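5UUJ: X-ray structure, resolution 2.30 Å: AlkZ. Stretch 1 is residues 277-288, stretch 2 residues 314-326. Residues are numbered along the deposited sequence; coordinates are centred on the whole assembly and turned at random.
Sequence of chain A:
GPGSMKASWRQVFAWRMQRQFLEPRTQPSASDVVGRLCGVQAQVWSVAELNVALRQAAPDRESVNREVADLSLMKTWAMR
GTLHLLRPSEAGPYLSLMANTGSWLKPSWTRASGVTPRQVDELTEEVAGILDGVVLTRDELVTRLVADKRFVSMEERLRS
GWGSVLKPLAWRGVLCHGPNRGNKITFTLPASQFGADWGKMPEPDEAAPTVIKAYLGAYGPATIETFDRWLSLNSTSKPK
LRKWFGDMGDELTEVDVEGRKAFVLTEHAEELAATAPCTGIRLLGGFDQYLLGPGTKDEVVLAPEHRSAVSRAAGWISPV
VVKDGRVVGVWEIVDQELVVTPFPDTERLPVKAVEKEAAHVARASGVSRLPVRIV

Stretch 1 277-288: PCTGIRLLGGFD
Stretch 2, residues 314-326: AGWISPVVVKDGR

Two antiparallel strands are joined by a ladder of backbone hydrogen bonds, but side chains and glycines often finish the ends, and AlkZ offers a compact example. Strand 281-284 runs against strand 320-323 with axes 4.8 Å apart and N-to-C directions at 158°; the contact buries 824 Å² summed over both sides.

The approach begins at Cys278, phi/psi -61/133, whose t rotamer (chi1 -171°) brings SG to 3.4 Å from Gly325 N. Gly325 sits in the type I' turn from Lys323 to Arg326, with phi 93°; an ideal CB there would lie 3.5 Å from Cys278 SG and would also be jammed against the preceding carbonyl. Thr279, extended at -136/153, packs CA 3.3 Å from Asp324 OD1. Gly280, at 111/175, likewise has angles that call for glycine. Here Asp324, chi1 m and phi/psi 56/31, closes the ladder from both its backbone and its side chain: Gly280 N donates to Asp324 OD1 (3.1 Å), and Asp324 N donates to Gly280 O (3.0 Å). A water accepts from Gly325 N (2.9 Å) and donates to Gly280 O (3.1 Å).

In the regular strand, hydrogen-bonded and non-hydrogen-bonded pairs alternate. Ile281 (m, m) faces Lys323, CA atoms 4.7 Å apart, and lays CD1 3.5 Å from Lys323 CG, using the aliphatic part of an all-t chain up to chi3. Arg282 pairs with Val322 through two bonds, Arg282 N to Val322 O and Val322 N to Arg282 O, both 2.8 Å; its side chain (t, p, t) leads away to partners elsewhere in the structure. Leu283 (m, t) shares the Ile281 face and sets CD2 3.7 Å from CG2 of Val321 (t). Leu284 (m, t), on the Arg282 face, pairs with Val320 (m) by Leu284 N to Val320 O and Val320 N to Leu284 O, both 3.1 Å, while its CD1 meets CG2 of Val322 (t) at 3.7 Å. The branched apolar side chains of Leu283, Leu284, Val320, Val321 and Val322 suit their buried places because they pack against cross-strand neighbours on the faces of the sheet, leaving the space between the strands to the backbone hydrogen bonds.

Beyond the strand, Gly285 O receives a water bond (2.7 Å); the same water donates to Ser318 O (3.0 Å) and accepts from Asp288 N (3.0 Å). Gly286 fits tightly: an ideal CB would clash with Ile317 O at 3.0 Å. Phe287, phi/psi 51/37 and chi1 m, donates N to Ile317 O (3.2 Å). Ile317 CB lies over its ring face, 4.0 Å from the Phe287 ring centroid, while the ring's edge meets the Trp316 face at 78°. Asp288 then caps the following helix.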

# COMPACT_ATOMS: atom_id res chain seq x y z
N PRO A 277 12.93 -16.35 16.38
CA PRO A 277 12.87 -14.91 16.64
C PRO A 277 13.71 -14.08 15.67
O PRO A 277 14.82 -14.47 15.31
CB PRO A 277 13.41 -14.78 18.06
CG PRO A 277 13.11 -16.07 18.70
CD PRO A 277 13.21 -17.11 17.62
N CYS A 278 13.16 -12.95 15.24
CA CYS A 278 13.81 -12.10 14.25
C CYS A 278 15.18 -11.59 14.72
O CYS A 278 15.31 -11.12 15.85
CB CYS A 278 12.91 -10.91 13.91
SG CYS A 278 13.46 -9.90 12.51
N THR A 279 16.17 -11.71 13.85
CA THR A 279 17.49 -11.11 14.06
C THR A 279 17.98 -10.45 12.78
O THR A 279 17.60 -10.86 11.68
CB THR A 279 18.54 -12.15 14.51
OG1 THR A 279 18.65 -13.18 13.52
CG2 THR A 279 18.16 -12.78 15.84
N GLY A 280 18.83 -9.44 12.92
CA GLY A 280 19.51 -8.85 11.78
C GLY A 280 19.06 -7.44 11.43
O GLY A 280 18.12 -6.91 12.01
N ILE A 281 19.75 -6.85 10.46
CA ILE A 281 19.47 -5.49 10.02
C ILE A 281 18.83 -5.49 8.63
O ILE A 281 19.18 -6.29 7.77
CB ILE A 281 20.76 -4.63 9.97
CG1 ILE A 281 21.49 -4.67 11.31
CG2 ILE A 281 20.45 -3.19 9.56
CD1 ILE A 281 20.68 -4.13 12.47
N ARG A 282 17.89 -4.57 8.44
CA ARG A 282 17.27 -4.38 7.14
C ARG A 282 17.08 -2.88 6.90
O ARG A 282 16.62 -2.15 7.78
CB ARG A 282 15.94 -5.13 7.07
CG ARG A 282 15.36 -5.28 5.68
CD ARG A 282 16.13 -6.28 4.83
NE ARG A 282 16.05 -5.92 3.41
CZ ARG A 282 15.86 -6.77 2.40
NH1 ARG A 282 15.73 -8.07 2.61
NH2 ARG A 282 15.80 -6.30 1.17
N LEU A 283 17.46 -2.42 5.71
CA LEU A 283 17.26 -1.02 5.32
C LEU A 283 16.13 -0.94 4.31
O LEU A 283 16.26 -1.38 3.17
CB LEU A 283 18.54 -0.42 4.72
CG LEU A 283 19.74 -0.24 5.66
CD1 LEU A 283 20.88 0.44 4.92
CD2 LEU A 283 19.36 0.57 6.89
N LEU A 284 15.01 -0.36 4.75
CA LEU A 284 13.83 -0.23 3.91
C LEU A 284 13.68 1.20 3.41
O LEU A 284 13.99 2.15 4.12
CB LEU A 284 12.58 -0.66 4.69
CG LEU A 284 12.66 -2.03 5.36
CD1 LEU A 284 11.40 -2.29 6.18
CD2 LEU A 284 12.87 -3.13 4.34
N GLY A 285 13.19 1.34 2.18
CA GLY A 285 12.94 2.65 1.61
C GLY A 285 11.78 3.35 2.31
O GLY A 285 11.18 2.79 3.23
N GLY A 286 11.48 4.57 1.89
CA GLY A 286 10.38 5.31 2.47
C GLY A 286 9.04 4.66 2.16
O GLY A 286 8.93 3.87 1.23
N PHE A 287 8.03 4.99 2.96
CA PHE A 287 6.67 4.53 2.73
C PHE A 287 6.60 3.01 2.54
O PHE A 287 5.83 2.52 1.72
CB PHE A 287 6.07 5.21 1.49
CG PHE A 287 5.94 6.70 1.62
CD1 PHE A 287 4.81 7.27 2.19
CD2 PHE A 287 6.94 7.54 1.14
CE1 PHE A 287 4.69 8.64 2.29
CE2 PHE A 287 6.82 8.91 1.25
CZ PHE A 287 5.69 9.47 1.82
N ASP A 288 7.41 2.26 3.27
CA ASP A 288 7.48 0.83 3.04
C ASP A 288 6.32 0.08 3.69
O ASP A 288 5.91 0.39 4.81
CB ASP A 288 8.80 0.25 3.53
CG ASP A 288 9.03 -1.17 3.03
OD1 ASP A 288 9.44 -1.32 1.87
OD2 ASP A 288 8.77 -2.13 3.79
N ALA A 314 2.89 16.51 6.25
CA ALA A 314 2.42 16.22 4.90
C ALA A 314 2.55 14.73 4.57
O ALA A 314 2.66 14.36 3.40
CB ALA A 314 3.19 17.07 3.87
N GLY A 315 2.53 13.89 5.60
CA GLY A 315 2.47 12.45 5.42
C GLY A 315 3.76 11.81 4.95
O GLY A 315 3.74 10.72 4.39
N TRP A 316 4.89 12.47 5.19
CA TRP A 316 6.19 11.89 4.86
C TRP A 316 6.50 10.70 5.76
O TRP A 316 6.47 10.82 6.99
CB TRP A 316 7.31 12.93 4.97
CG TRP A 316 8.70 12.37 4.68
CD1 TRP A 316 9.62 11.92 5.59
CD2 TRP A 316 9.31 12.21 3.39
NE1 TRP A 316 10.76 11.49 4.95
CE2 TRP A 316 10.59 11.65 3.60
CE3 TRP A 316 8.90 12.48 2.08
CZ2 TRP A 316 11.47 11.37 2.55
CZ3 TRP A 316 9.78 12.19 1.04
CH2 TRP A 316 11.04 11.64 1.28
N ILE A 317 6.76 9.55 5.15
CA ILE A 317 7.19 8.36 5.88
C ILE A 317 8.63 8.06 5.50
O ILE A 317 8.90 7.69 4.36
CB ILE A 317 6.29 7.13 5.57
CG1 ILE A 317 4.81 7.48 5.75
CG2 ILE A 317 6.68 5.95 6.46
CD1 ILE A 317 4.40 7.82 7.16
N SER A 318 9.54 8.24 6.44
CA SER A 318 10.97 8.15 6.15
C SER A 318 11.42 6.72 5.86
O SER A 318 10.77 5.76 6.28
CB SER A 318 11.79 8.69 7.33
OG SER A 318 11.41 10.01 7.66
N PRO A 319 12.55 6.58 5.14
CA PRO A 319 13.20 5.27 5.10
C PRO A 319 13.63 4.88 6.51
O PRO A 319 13.98 5.77 7.28
CB PRO A 319 14.41 5.50 4.18
CG PRO A 319 14.08 6.73 3.39
CD PRO A 319 13.23 7.57 4.29
N VAL A 320 13.60 3.59 6.84
CA VAL A 320 13.85 3.17 8.21
C VAL A 320 14.91 2.08 8.30
O VAL A 320 15.10 1.28 7.38
CB VAL A 320 12.56 2.65 8.89
CG1 VAL A 320 11.62 3.81 9.17
CG2 VAL A 320 11.89 1.58 8.04
N VAL A 321 15.61 2.09 9.43
CA VAL A 321 16.52 1.02 9.81
C VAL A 321 15.76 0.06 10.70
O VAL A 321 15.31 0.43 11.79
CB VAL A 321 17.75 1.56 10.56
CG1 VAL A 321 18.75 0.43 10.82
CG2 VAL A 321 18.40 2.69 9.79
N VAL A 322 15.60 -1.18 10.24
CA VAL A 322 14.93 -2.21 11.02
C VAL A 322 15.96 -3.17 11.61
O VAL A 322 16.75 -3.77 10.88
CB VAL A 322 13.91 -2.99 10.17
CG1 VAL A 322 13.15 -3.98 11.04
CG2 VAL A 322 12.94 -2.03 9.50
N LYS A 323 15.95 -3.30 12.94
CA LYS A 323 16.82 -4.23 13.64
C LYS A 323 15.99 -5.18 14.49
O LYS A 323 15.23 -4.75 15.36
CB LYS A 323 17.83 -3.49 14.52
CG LYS A 323 18.73 -4.42 15.33
CD LYS A 323 19.92 -3.69 15.93
CE LYS A 323 20.86 -4.65 16.64
NZ LYS A 323 20.23 -5.29 17.83
N ASP A 324 16.15 -6.48 14.23
CA ASP A 324 15.37 -7.51 14.91
C ASP A 324 13.87 -7.27 14.75
O ASP A 324 13.09 -7.62 15.64
CB ASP A 324 15.74 -7.59 16.40
CG ASP A 324 17.23 -7.83 16.63
OD1 ASP A 324 17.92 -8.27 15.68
OD2 ASP A 324 17.71 -7.59 17.75
N GLY A 325 13.48 -6.67 13.63
CA GLY A 325 12.08 -6.46 13.31
C GLY A 325 11.52 -5.11 13.74
O GLY A 325 10.42 -4.74 13.33
N ARG A 326 12.27 -4.38 14.57
CA ARG A 326 11.82 -3.09 15.10
C ARG A 326 12.53 -1.93 14.42
O ARG A 326 13.71 -2.03 14.07
CB ARG A 326 12.06 -3.02 16.61
CG ARG A 326 11.23 -4.00 17.42
CD ARG A 326 11.48 -3.85 18.91
NE ARG A 326 11.04 -2.55 19.42
CZ ARG A 326 11.84 -1.50 19.65
NH1 ARG A 326 13.15 -1.58 19.43
NH2 ARG A 326 11.33 -0.37 20.11
O HOH W 1 15.10 -6.86 11.22
O HOH W 2 9.47 3.27 5.27